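Local coordinates for protein diaminopimelate decarboxylase (Phaeodactylum tricornutum, PDB 7JPJ) that probably decarboxylates diaminopimelate with the help of pyridoxal 5'-phosphate, a step of lysine biosynthesis, at residues Glu211-Val216 / Gln253-Pro258; Lys264-Ala267 / Gly271-Leu274. All blocks are in the same frame, centred on the assembly; numbering follows the deposited sequence.

Both contacts use helix 252-270 and lie in the pyridoxal-binding domain, which belongs to the TIM-barrel clan. Contact 1 pairs the first turns of that helix with helix 210-222. Contact 2 pairs its last turns with the loop that leads into strand 275-278. They come in series along the chain, contact 1 closing before contact 2 opens. Their centres are 16 Å apart, and their nearest atoms are about 5 Å apart without touching. Helix 210-222 also reaches contact 2, through Leu221. The helix thus packs on helix 210-222 near its start and leads at its end into the next parallel strand of the barrel-type domain.

Contact 1: Glu211-Val216 / Gln253-Pro258; sequences EIWQQV and QKIGKP
Ile255 sets its CD1 methyl over one face of the Trp213 indole. Ile255 CD1 is 3.5 Å from the centroid of the Trp213 five-membered ring and only 2° off its normal, a CH-pi contact. CG1 of Ile255 stands between the backbone N and the carbonyl carbon (chi1 70°). From there the CD1 methyl of Ile255 reaches over the ring, while Ile255 CG2 meets Trp213 CD1 at 3.8 Å. The next residue of one helix, Gln214, meets Pro258, about a turn beyond Ile255 on the other: Gln214 CB lies 3.8 Å from Pro258 CB. Gln214 CG comes within 3.7 Å of the carbonyl O of Pro258. Helix 252-270 is kinked at Pro258, whose N cannot bond to the preceding turn. Outside the pair, Trp213 NE1 donates to Gly207 O, and the indole stacks with Tyr239. Pro210 touches both Ile255 and Pro258. A leucine in place of Trp213 would probably leave the Ile255 methyl without its flat support and Gly207 O without its N-H partner. No hydrogen bond links segments 211-216 and 253-258. The contact is largely apolar, and the one polar atom of the buried indole is satisfied by the loop before helix 210-222.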
loop_
_atom_site.group_PDB
_atom_site.type_symbol
_atom_site.label_atom_id
_atom_site.label_comp_id
_atom_site.label_asym_id
_atom_site.label_seq_id
_atom_site.Cartn_x
_atom_site.Cartn_y
_atom_site.Cartn_z
ATOM N N GLU A 211 12.585 -31.708 4.189
ATOM C CA GLU A 211 13.932 -31.857 3.652
ATOM C C GLU A 211 14.500 -30.550 3.108
ATOM O O GLU A 211 15.720 -30.446 2.934
ATOM C CB GLU A 211 13.944 -32.935 2.562
ATOM C CG GLU A 211 15.318 -33.542 2.206
ATOM C CD GLU A 211 16.163 -34.028 3.392
ATOM O OE1 GLU A 211 17.312 -34.458 3.141
ATOM O OE2 GLU A 211 15.692 -34.044 4.551
ATOM N N ILE A 212 13.654 -29.554 2.836
ATOM C CA ILE A 212 14.165 -28.234 2.479
ATOM C C ILE A 212 14.612 -27.486 3.728
ATOM O O ILE A 212 15.656 -26.822 3.730
ATOM C CB ILE A 212 13.105 -27.444 1.688
ATOM C CG1 ILE A 212 12.906 -28.049 0.294
ATOM C CG2 ILE A 212 13.485 -25.966 1.588
ATOM C CD1 ILE A 212 14.194 -28.349 -0.443
ATOM N N TRP A 213 13.841 -27.600 4.813
ATOM C CA TRP A 213 14.184 -26.905 6.048
ATOM C C TRP A 213 15.439 -27.477 6.688
ATOM O O TRP A 213 16.200 -26.738 7.324
ATOM C CB TRP A 213 13.009 -26.965 7.024
ATOM C CG TRP A 213 11.902 -26.042 6.635
ATOM C CD1 TRP A 213 10.800 -26.349 5.891
ATOM C CD2 TRP A 213 11.799 -24.648 6.949
ATOM N NE1 TRP A 213 10.014 -25.233 5.727
ATOM C CE2 TRP A 213 10.606 -24.176 6.368
ATOM C CE3 TRP A 213 12.600 -23.755 7.668
ATOM C CZ2 TRP A 213 10.192 -22.851 6.486
ATOM C CZ3 TRP A 213 12.188 -22.440 7.783
ATOM C CH2 TRP A 213 10.996 -22.000 7.194
ATOM N N GLN A 214 15.677 -28.779 6.531
ATOM C CA GLN A 214 16.914 -29.361 7.040
ATOM C C GLN A 214 18.122 -28.824 6.279
ATOM O O GLN A 214 19.168 -28.545 6.878
ATOM C CB GLN A 214 16.848 -30.884 6.959
ATOM C CG GLN A 214 18.120 -31.577 7.411
ATOM C CD GLN A 214 18.849 -32.244 6.268
ATOM O OE1 GLN A 214 18.265 -33.027 5.517
ATOM N NE2 GLN A 214 20.130 -31.923 6.113
ATOM N N GLN A 215 17.996 -28.661 4.959
ATOM C CA GLN A 215 19.074 -28.046 4.192
ATOM C C GLN A 215 19.244 -26.576 4.542
ATOM O O GLN A 215 20.365 -26.058 4.510
ATOM C CB GLN A 215 18.821 -28.206 2.696
ATOM C CG GLN A 215 19.422 -29.464 2.112
ATOM C CD GLN A 215 18.769 -29.864 0.810
ATOM O OE1 GLN A 215 17.795 -30.620 0.792
ATOM N NE2 GLN A 215 19.303 -29.357 -0.296
ATOM N N VAL A 216 18.147 -25.889 4.870
ATOM C CA VAL A 216 18.244 -24.516 5.354
ATOM C C VAL A 216 19.084 -24.465 6.624
ATOM O O VAL A 216 19.974 -23.618 6.770
ATOM C CB VAL A 216 16.837 -23.930 5.581
ATOM C CG1 VAL A 216 16.895 -22.734 6.517
ATOM C CG2 VAL A 216 16.200 -23.542 4.253
ATOM N N GLN A 253 5.859 -29.667 13.425
ATOM C CA GLN A 253 6.436 -30.883 13.983
ATOM C C GLN A 253 7.179 -31.683 12.919
ATOM O O GLN A 253 8.210 -32.301 13.208
ATOM C CB GLN A 253 5.346 -31.735 14.632
ATOM C CG GLN A 253 4.629 -31.053 15.786
ATOM C CD GLN A 253 5.555 -30.745 16.947
ATOM O OE1 GLN A 253 6.509 -31.479 17.211
ATOM N NE2 GLN A 253 5.275 -29.653 17.651
ATOM N N LYS A 254 6.679 -31.677 11.682
ATOM C CA LYS A 254 7.295 -32.481 10.631
ATOM C C LYS A 254 8.584 -31.852 10.117
ATOM O O LYS A 254 9.560 -32.565 9.860
ATOM C CB LYS A 254 6.306 -32.694 9.484
ATOM C CG LYS A 254 5.215 -33.690 9.815
ATOM C CD LYS A 254 4.205 -33.831 8.693
ATOM C CE LYS A 254 3.212 -34.939 9.014
ATOM N NZ LYS A 254 2.767 -34.857 10.436
ATOM N N ILE A 255 8.611 -30.528 9.948
ATOM C CA ILE A 255 9.835 -29.877 9.495
ATOM C C ILE A 255 10.775 -29.563 10.650
ATOM O O ILE A 255 11.962 -29.300 10.423
ATOM C CB ILE A 255 9.534 -28.584 8.718
ATOM C CG1 ILE A 255 9.010 -27.503 9.664
ATOM C CG2 ILE A 255 8.543 -28.854 7.590
ATOM C CD1 ILE A 255 9.222 -26.098 9.162
ATOM N N GLY A 256 10.279 -29.593 11.883
ATOM C CA GLY A 256 11.083 -29.248 13.036
ATOM C C GLY A 256 12.086 -30.309 13.446
ATOM O O GLY A 256 13.199 -29.978 13.860
ATOM N N LYS A 257 11.711 -31.583 13.344
ATOM C CA LYS A 257 12.583 -32.667 13.788
ATOM C C LYS A 257 13.843 -32.782 12.927
ATOM O O LYS A 257 14.937 -32.950 13.483
ATOM C CB LYS A 257 11.819 -33.995 13.821
ATOM C CG LYS A 257 12.057 -34.814 15.088
ATOM C CD LYS A 257 11.295 -34.231 16.281
ATOM C CE LYS A 257 11.997 -34.528 17.604
ATOM N NZ LYS A 257 11.361 -33.810 18.746
ATOM N N PRO A 258 13.757 -32.710 11.591
ATOM C CA PRO A 258 15.001 -32.664 10.800
ATOM C C PRO A 258 15.848 -31.435 11.088
ATOM O O PRO A 258 17.081 -31.504 10.990
ATOM C CB PRO A 258 14.497 -32.676 9.350
ATOM C CG PRO A 258 13.155 -33.293 9.424
ATOM C CD PRO A 258 12.575 -32.826 10.717
#

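Contact 2: Lys264-Ala267 / Gly271-Leu274; sequences KKFA and GREL
Phe266 and Ala267 pack against Gly271-Leu274 in a local contact, where the end of helix 252-270 meets the loop before strand 275-278. Gly271 is the first residue to leave the helix. Its positive phi (76°), which favours glycine, turns the chain. A weak hydrogen bond from Gly271 N to Ala267 O, 3.0 Å long and bent to 129°, spans this end.

The loop then runs back beside the last turns. Phe266 CG lies anti to the backbone N (chi1 -169°), which sends the ring to the loop. Phe266 CE2 sits over the centre of one face of the Arg272 guanidinium, 4.1 Å from Arg272 CZ. The two planes are nearly perpendicular, so the ring presents its edge to the guanidinium face. The carbonyl O of Arg272 lies at the same ring's edge, near its plane, 3.8 Å from Phe266 CD2. Leu274 CD1 approaches obliquely, 3.6 Å from Phe266 CE2. Beside this, the Ala267 CB methyl lies next to the Arg272 O atom. Glu273 CG adds a looser touch on Ala267 CB.

Other parts of the chain complete the surroundings. Arg272 NH2 bonds to Cys224 O and Val230 O, which helps to hold the guanidinium against Phe266. Leu221 of helix 210-222 touches both Phe266 and Leu274, and Tyr51 touches Ala267 and Glu273.

Here a helix ending at a glycine leads through a short loop into parallel strand 275-278. This is an alpha-to-beta connection, as found in beta/alpha barrels and consistent with the TIM-barrel clan of this domain.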
loop_
_atom_site.group_PDB
_atom_site.type_symbol
_atom_site.label_atom_id
_atom_site.label_comp_id
_atom_site.label_asym_id
_atom_site.label_seq_id
_atom_site.Cartn_x
_atom_site.Cartn_y
_atom_site.Cartn_z
ATOM N N LYS A 264 21.717 -31.339 16.264
ATOM C CA LYS A 264 22.432 -32.426 16.921
ATOM C C LYS A 264 23.675 -32.822 16.135
ATOM O O LYS A 264 24.712 -33.144 16.727
ATOM C CB LYS A 264 21.510 -33.632 17.104
ATOM C CG LYS A 264 20.323 -33.394 18.023
ATOM C CD LYS A 264 19.751 -34.716 18.518
ATOM C CE LYS A 264 18.429 -34.519 19.244
ATOM N NZ LYS A 264 17.344 -34.114 18.306
ATOM N N LYS A 265 23.592 -32.809 14.802
ATOM C CA LYS A 265 24.757 -33.145 13.994
ATOM C C LYS A 265 25.853 -32.101 14.141
ATOM O O LYS A 265 27.040 -32.434 14.050
ATOM C CB LYS A 265 24.361 -33.301 12.523
ATOM C CG LYS A 265 25.419 -33.996 11.665
ATOM C CD LYS A 265 24.975 -34.134 10.209
ATOM C CE LYS A 265 24.236 -35.447 9.963
ATOM N NZ LYS A 265 22.756 -35.273 9.849
ATOM N N PHE A 266 25.477 -30.842 14.370
ATOM C CA PHE A 266 26.472 -29.806 14.624
ATOM C C PHE A 266 27.181 -30.050 15.950
ATOM O O PHE A 266 28.410 -29.955 16.036
ATOM C CB PHE A 266 25.807 -28.428 14.610
ATOM C CG PHE A 266 26.781 -27.285 14.603
ATOM C CD1 PHE A 266 27.381 -26.877 13.424
ATOM C CD2 PHE A 266 27.097 -26.620 15.776
ATOM C CE1 PHE A 266 28.281 -25.824 13.414
ATOM C CE2 PHE A 266 27.994 -25.566 15.775
ATOM C CZ PHE A 266 28.587 -25.168 14.590
ATOM N N ALA A 267 26.417 -30.379 16.995
ATOM C CA ALA A 267 27.011 -30.680 18.290
ATOM C C ALA A 267 27.821 -31.969 18.271
ATOM O O ALA A 267 28.690 -32.154 19.129
ATOM C CB ALA A 267 25.924 -30.765 19.361
ATOM N N GLY A 271 30.846 -30.122 18.813
ATOM C CA GLY A 271 30.843 -30.135 20.263
ATOM C C GLY A 271 30.166 -28.954 20.914
ATOM O O GLY A 271 30.375 -28.718 22.108
ATOM N N ARG A 272 29.358 -28.202 20.173
ATOM C CA ARG A 272 28.677 -27.024 20.692
ATOM C C ARG A 272 27.173 -27.205 20.555
ATOM O O ARG A 272 26.675 -27.505 19.466
ATOM C CB ARG A 272 29.131 -25.760 19.955
ATOM C CG ARG A 272 30.549 -25.324 20.288
ATOM C CD ARG A 272 31.175 -24.544 19.141
ATOM N NE ARG A 272 30.303 -23.473 18.667
ATOM C CZ ARG A 272 30.477 -22.821 17.523
ATOM N NH1 ARG A 272 31.492 -23.135 16.728
ATOM N NH2 ARG A 272 29.635 -21.860 17.169
ATOM N N GLU A 273 26.455 -27.022 21.660
ATOM C CA GLU A 273 25.001 -27.136 21.685
ATOM C C GLU A 273 24.413 -25.733 21.571
ATOM O O GLU A 273 24.541 -24.922 22.493
ATOM C CB GLU A 273 24.543 -27.845 22.957
ATOM C CG GLU A 273 25.142 -29.240 23.115
ATOM C CD GLU A 273 24.684 -29.950 24.377
ATOM O OE1 GLU A 273 23.842 -29.390 25.112
ATOM O OE2 GLU A 273 25.167 -31.076 24.632
ATOM N N LEU A 274 23.774 -25.450 20.439
ATOM C CA LEU A 274 23.361 -24.097 20.091
ATOM C C LEU A 274 21.887 -23.873 20.397
ATOM O O LEU A 274 21.049 -24.748 20.161
ATOM C CB LEU A 274 23.615 -23.813 18.608
ATOM C CG LEU A 274 25.057 -23.820 18.096
ATOM C CD1 LEU A 274 25.081 -23.547 16.602
ATOM C CD2 LEU A 274 25.910 -22.808 18.842
#